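DUF2442 domain-containing protein (Rhodospirillum rubrum ATCC 11170, PDB 3K8R) is of unknown function, a small two-sheet protein of the DUF2442 family whose biochemical role has not been established. Local coordinates at residues V39-E44 with L88-L93; F51-A56 with D65-V70. All coordinates share one frame; numbering follows the deposited sequence.

Contact 1: residues V39-E44 with L88-L93. With EDO (1,2-ethanediol), chain D; EDO (1,2-ethanediol), chain C.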
loop_
_atom_site.group_PDB
_atom_site.type_symbol
_atom_site.label_atom_id
_atom_site.label_comp_id
_atom_site.label_asym_id
_atom_site.label_seq_id
_atom_site.Cartn_x
_atom_site.Cartn_y
_atom_site.Cartn_z
ATOM N N VAL A 39 3.312 -0.505 10.122
ATOM C CA VAL A 39 2.824 -1.873 10.089
ATOM C C VAL A 39 3.021 -2.310 8.643
ATOM O O VAL A 39 2.386 -1.753 7.756
ATOM C CB VAL A 39 1.343 -1.960 10.449
ATOM C CG1 VAL A 39 0.841 -3.402 10.323
ATOM C CG2 VAL A 39 1.109 -1.415 11.849
ATOM N N ILE A 40 3.930 -3.256 8.393
ATOM C CA ILE A 40 4.180 -3.749 7.025
ATOM C C ILE A 40 3.283 -4.954 6.721
ATOM O O ILE A 40 3.294 -5.949 7.468
ATOM C CB ILE A 40 5.656 -4.133 6.799
ATOM C CG1 ILE A 40 6.561 -2.941 7.106
ATOM C CG2 ILE A 40 5.873 -4.575 5.366
ATOM C CD1 ILE A 40 8.019 -3.237 6.956
ATOM N N VAL A 41 2.519 -4.849 5.627
ATOM C CA VAL A 41 1.571 -5.881 5.209
ATOM C C VAL A 41 1.967 -6.494 3.868
ATOM O O VAL A 41 2.000 -5.804 2.846
ATOM C CB VAL A 41 0.142 -5.321 5.047
ATOM C CG1 VAL A 41 -0.831 -6.460 4.778
ATOM C CG2 VAL A 41 -0.277 -4.544 6.281
ATOM N N ASP A 42 2.254 -7.792 3.886
ATOM C CA ASP A 42 2.615 -8.523 2.680
ATOM C C ASP A 42 1.342 -9.053 2.041
ATOM O O ASP A 42 0.707 -9.975 2.563
ATOM C CB ASP A 42 3.534 -9.696 3.013
ATOM C CG ASP A 42 4.827 -9.259 3.641
ATOM O OD1 ASP A 42 5.528 -8.438 3.016
ATOM O OD2 ASP A 42 5.148 -9.748 4.746
ATOM N N LEU A 43 0.962 -8.460 0.917
ATOM C CA LEU A 43 -0.244 -8.879 0.218
ATOM C C LEU A 43 -0.016 -10.200 -0.504
ATOM O O LEU A 43 1.072 -10.476 -1.022
ATOM C CB LEU A 43 -0.720 -7.797 -0.753
ATOM C CG LEU A 43 -1.092 -6.484 -0.069
ATOM C CD1 LEU A 43 -1.441 -5.477 -1.114
ATOM C CD2 LEU A 43 -2.239 -6.664 0.922
ATOM N N GLU A 44 -1.082 -10.991 -0.551
ATOM C CA GLU A 44 -1.062 -12.334 -1.116
ATOM C C GLU A 44 -0.787 -12.334 -2.616
ATOM O O GLU A 44 -0.335 -13.335 -3.165
ATOM C CB GLU A 44 -2.391 -13.018 -0.803
ATOM C CG GLU A 44 -2.253 -14.488 -0.446
ATOM C CD GLU A 44 -3.426 -14.972 0.403
ATOM O OE1 GLU A 44 -4.590 -14.722 0.000
ATOM O OE2 GLU A 44 -3.178 -15.594 1.471
ATOM N N LEU A 88 -9.256 -3.125 12.019
ATOM C CA LEU A 88 -9.120 -2.187 10.923
ATOM C C LEU A 88 -9.358 -2.953 9.641
ATOM O O LEU A 88 -9.116 -4.161 9.583
ATOM C CB LEU A 88 -7.718 -1.564 10.909
ATOM C CG LEU A 88 -7.235 -0.858 12.184
ATOM C CD1 LEU A 88 -5.761 -0.482 12.055
ATOM C CD2 LEU A 88 -8.082 0.368 12.527
ATOM N N SER A 89 -9.837 -2.244 8.620
ATOM C CA SER A 89 -10.093 -2.821 7.303
ATOM C C SER A 89 -8.889 -2.579 6.429
ATOM O O SER A 89 -8.430 -1.456 6.358
ATOM C CB SER A 89 -11.300 -2.136 6.672
ATOM O OG SER A 89 -11.394 -2.449 5.301
ATOM N N LEU A 90 -8.362 -3.609 5.774
ATOM C CA LEU A 90 -7.201 -3.425 4.876
ATOM C C LEU A 90 -7.604 -2.592 3.654
ATOM O O LEU A 90 -6.934 -1.603 3.320
ATOM C CB LEU A 90 -6.595 -4.769 4.453
ATOM C CG LEU A 90 -5.464 -4.796 3.423
ATOM C CD1 LEU A 90 -4.249 -3.964 3.869
ATOM C CD2 LEU A 90 -5.072 -6.245 3.170
ATOM N N PRO A 91 -8.712 -2.973 2.989
ATOM C CA PRO A 91 -9.119 -2.162 1.844
ATOM C C PRO A 91 -9.363 -0.709 2.234
ATOM O O PRO A 91 -9.009 0.191 1.467
ATOM C CB PRO A 91 -10.415 -2.828 1.378
ATOM C CG PRO A 91 -10.332 -4.230 1.879
ATOM C CD PRO A 91 -9.573 -4.161 3.160
ATOM N N GLY A 92 -9.956 -0.493 3.409
ATOM C CA GLY A 92 -10.215 0.853 3.915
ATOM C C GLY A 92 -8.914 1.614 4.074
ATOM O O GLY A 92 -8.775 2.735 3.588
ATOM N N LEU A 93 -7.947 0.985 4.733
ATOM C CA LEU A 93 -6.636 1.590 4.949
ATOM C C LEU A 93 -5.959 1.896 3.614
ATOM O O LEU A 93 -5.330 2.933 3.454
ATOM C CB LEU A 93 -5.738 0.679 5.807
ATOM C CG LEU A 93 -6.085 0.510 7.294
ATOM C CD1 LEU A 93 -5.136 -0.476 7.955
ATOM C CD2 LEU A 93 -6.039 1.833 8.027
HETATM C C1 EDO D . -11.844 0.757 9.156
HETATM O O1 EDO D . -10.490 0.348 9.391
HETATM C C2 EDO D . -11.900 1.847 8.083
HETATM O O2 EDO D . -10.613 2.045 7.470
HETATM C C1 EDO C . 8.861 -5.866 3.108
HETATM O O1 EDO C . 10.030 -5.116 3.468
HETATM C C2 EDO C . 9.054 -7.328 3.508
HETATM O O2 EDO C . 7.906 -7.775 4.239
#
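Leu90, the first residue of helix 90-94, reaches strand 38-43 with its two methyl groups, one for each of two residues on the same side of that strand. CD2 of Leu90 meets CD2 of Leu43 at 3.6 Å, the two leucine side chains meeting at a slant, while CD1 of Leu90 lies at 4.3 Å from CG1 of Val41. The strand brings Val41 and Leu43 round to the helix because they are two residues apart. No hydrogen bond crosses here, and the backbones stay well separated, with 9.1 Å between CA of Val41 and CA of Leu90, a gap that branched aliphatic side chains fill. Leu90 spans it with CG anti to its own backbone N (chi1 175°), which carries the fork out from the helix start; Phe49 and Ala27 of the neighbouring strands also touch it.

The start of the helix sets the backbone from which Leu90 projects. Ser89 is the N-cap: its OG accepts from Gly92 N at 3.1 Å, a short hydroxyl serving a first-turn N-H that has no earlier helical carbonyl to bond. Ser89 N donates to O1 of a 1,2-ethanediol (chain D) at 2.8 Å. Asp42 faces away across the strand, where its OD1 accepts from O2 of a second diol (chain C) at 2.8 Å; both diols probably come from the crystallisation liquor. With no directional bond between strand and helix, the contact depends on burial and on the fit of branched aliphatic groups, so shape rather than polarity holds them together.

Contact 2: residues F51-A56 with D65-V70; sequences FPPRLA and DQLCAV
Leu67, on the short helix 64-67, points its branched end at the 3-10 turn 53-55, setting both methyls against Pro53 and one of them, CD1, also against Arg54. The apolar share falls to Pro53, whose ring meets the leucine fork at a slant: CG lies 3.8 Å from Leu67 CD1, and CB is 3.9 Å from Leu67 CD2. A proline suits the first position of a 3-10 turn, since its ring already fixes phi and its missing N-H is not needed there; its O accepts from Ala56 N at 2.9 Å.

The second kind of contact is a methyl against a flat cation. CD1 of Leu67 sits over one face of the Arg54 guanidinium, toward its rim, with NH2 of Arg54 3.5 Å away. The arginine gets there by an extended chain from CG to NE (chi2 -174°, chi3 177°).

Its polar atoms are held from outside the two segments: NH2 forms a salt bridge with Asp64 and a hydrogen bond to Ala62 O, and NH1 forms a hydrogen bond with Tyr32 OH. With the guanidinium gone, as in an alanine here, Asp64 is likely to lose its cationic mate, Tyr32 OH and Ala62 O their bonds, and Leu67 CD1 the flat group beside it.

Leu67 also opens a type I beta turn ending at Val70, and its O accepts from Trp81 NE1. The arrangement is a loop-to-helix packing that joins the 3-10 turn after strand 48-51 to the helix leading into strand 71-73.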
loop_
_atom_site.group_PDB
_atom_site.type_symbol
_atom_site.label_atom_id
_atom_site.label_comp_id
_atom_site.label_asym_id
_atom_site.label_seq_id
_atom_site.Cartn_x
_atom_site.Cartn_y
_atom_site.Cartn_z
ATOM N N PHE A 51 1.484 1.180 6.481
ATOM C CA PHE A 51 0.761 2.337 7.022
ATOM C C PHE A 51 1.224 2.606 8.442
ATOM O O PHE A 51 1.544 1.663 9.175
ATOM C CB PHE A 51 -0.738 2.102 7.015
ATOM C CG PHE A 51 -1.192 1.012 7.953
ATOM C CD1 PHE A 51 -1.135 -0.322 7.574
ATOM C CD2 PHE A 51 -1.704 1.323 9.208
ATOM C CE1 PHE A 51 -1.564 -1.340 8.441
ATOM C CE2 PHE A 51 -2.139 0.313 10.085
ATOM C CZ PHE A 51 -2.069 -1.021 9.699
ATOM N N PRO A 52 1.320 3.888 8.826
ATOM C CA PRO A 52 1.659 4.211 10.208
ATOM C C PRO A 52 0.411 4.008 11.052
ATOM O O PRO A 52 -0.532 4.782 10.922
ATOM C CB PRO A 52 2.039 5.685 10.148
ATOM C CG PRO A 52 1.375 6.196 8.940
ATOM C CD PRO A 52 1.370 5.076 7.963
ATOM N N PRO A 53 0.409 2.985 11.919
ATOM C CA PRO A 53 -0.771 2.612 12.697
ATOM C C PRO A 53 -1.313 3.667 13.674
ATOM O O PRO A 53 -2.509 3.632 13.981
ATOM C CB PRO A 53 -0.306 1.370 13.456
ATOM C CG PRO A 53 1.142 1.598 13.652
ATOM C CD PRO A 53 1.624 2.326 12.432
ATOM N N ARG A 54 -0.480 4.592 14.156
ATOM C CA ARG A 54 -0.975 5.629 15.085
ATOM C C ARG A 54 -1.879 6.661 14.421
ATOM O O ARG A 54 -2.418 7.517 15.107
ATOM C CB ARG A 54 0.161 6.301 15.860
ATOM C CG ARG A 54 0.837 5.336 16.809
ATOM C CD ARG A 54 1.866 5.982 17.703
ATOM N NE ARG A 54 2.413 4.995 18.636
ATOM C CZ ARG A 54 3.509 4.269 18.441
ATOM N NH1 ARG A 54 4.231 4.409 17.342
ATOM N NH2 ARG A 54 3.893 3.393 19.362
ATOM N N LEU A 55 -2.031 6.587 13.098
ATOM C CA LEU A 55 -2.986 7.425 12.374
ATOM C C LEU A 55 -4.356 6.734 12.311
ATOM O O LEU A 55 -5.334 7.345 11.882
ATOM C CB LEU A 55 -2.514 7.712 10.942
ATOM C CG LEU A 55 -1.262 8.575 10.723
ATOM C CD1 LEU A 55 -1.052 8.799 9.225
ATOM C CD2 LEU A 55 -1.362 9.909 11.452
ATOM N N ALA A 56 -4.414 5.467 12.744
ATOM C CA ALA A 56 -5.634 4.654 12.689
ATOM C C ALA A 56 -6.437 4.764 13.959
ATOM O O ALA A 56 -5.887 4.823 15.061
ATOM C CB ALA A 56 -5.299 3.193 12.436
ATOM N N ASP A 65 5.303 -2.104 21.759
ATOM C CA ASP A 65 4.969 -3.447 22.243
ATOM C C ASP A 65 3.547 -3.841 21.860
ATOM O O ASP A 65 3.329 -4.894 21.267
ATOM C CB ASP A 65 5.124 -3.550 23.762
ATOM C CG ASP A 65 6.555 -3.805 24.203
ATOM O OD1 ASP A 65 7.476 -3.837 23.361
ATOM O OD2 ASP A 65 6.758 -4.006 25.420
ATOM N N GLN A 66 2.584 -2.989 22.181
ATOM C CA GLN A 66 1.193 -3.290 21.860
ATOM C C GLN A 66 0.920 -3.403 20.370
ATOM O O GLN A 66 0.073 -4.181 19.961
ATOM C CB GLN A 66 0.269 -2.245 22.469
ATOM C CG GLN A 66 0.287 -2.303 23.971
ATOM C CD GLN A 66 -0.638 -1.319 24.609
ATOM O OE1 GLN A 66 -0.791 -0.189 24.144
ATOM N NE2 GLN A 66 -1.260 -1.736 25.703
ATOM N N LEU A 67 1.634 -2.631 19.560
ATOM C CA LEU A 67 1.413 -2.645 18.111
ATOM C C LEU A 67 1.835 -3.962 17.460
ATOM O O LEU A 67 1.221 -4.390 16.489
ATOM C CB LEU A 67 2.090 -1.439 17.447
ATOM C CG LEU A 67 1.384 -0.106 17.730
ATOM C CD1 LEU A 67 2.244 1.052 17.293
ATOM C CD2 LEU A 67 0.018 -0.053 17.047
ATOM N N CYS A 68 2.847 -4.616 18.018
ATOM C CA CYS A 68 3.322 -5.907 17.514
ATOM C C CYS A 68 2.316 -7.036 17.571
ATOM O O CYS A 68 2.496 -8.037 16.900
ATOM C CB CYS A 68 4.523 -6.353 18.319
ATOM S SG CYS A 68 5.828 -5.175 18.202
ATOM N N ALA A 69 1.266 -6.884 18.363
ATOM C CA ALA A 69 0.253 -7.927 18.491
ATOM C C ALA A 69 -0.626 -8.089 17.249
ATOM O O ALA A 69 -1.525 -8.932 17.253
ATOM C CB ALA A 69 -0.621 -7.670 19.730
ATOM N N VAL A 70 -0.372 -7.311 16.196
ATOM C CA VAL A 70 -1.208 -7.353 15.007
ATOM C C VAL A 70 -1.367 -8.768 14.498
ATOM O O VAL A 70 -0.413 -9.538 14.499
ATOM C CB VAL A 70 -0.671 -6.474 13.881
ATOM C CG1 VAL A 70 0.720 -6.936 13.460
ATOM C CG2 VAL A 70 -1.653 -6.479 12.699
#

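Overall arrangement
The two contacts lie about 12 Å apart, centre to centre, with the middle of the chain between them. Along the sequence both segments of contact 2, 51-56 and 65-70, fall between 39-44 and 88-93 of contact 1. Contact 1 joins strand 38-43 of the first three-stranded sheet to the helix after the second sheet (strands 71-73, 78-81 and 86-89); contact 2 joins the turn after the first sheet to the helix before the second. Linking pairs run between them: Val39 N probably bonds Phe51 O, Val39 packs on Pro53, Leu88 on Ala56, and Leu93 on Phe51. Taken together, this is consistent with two sheets held in one compact domain.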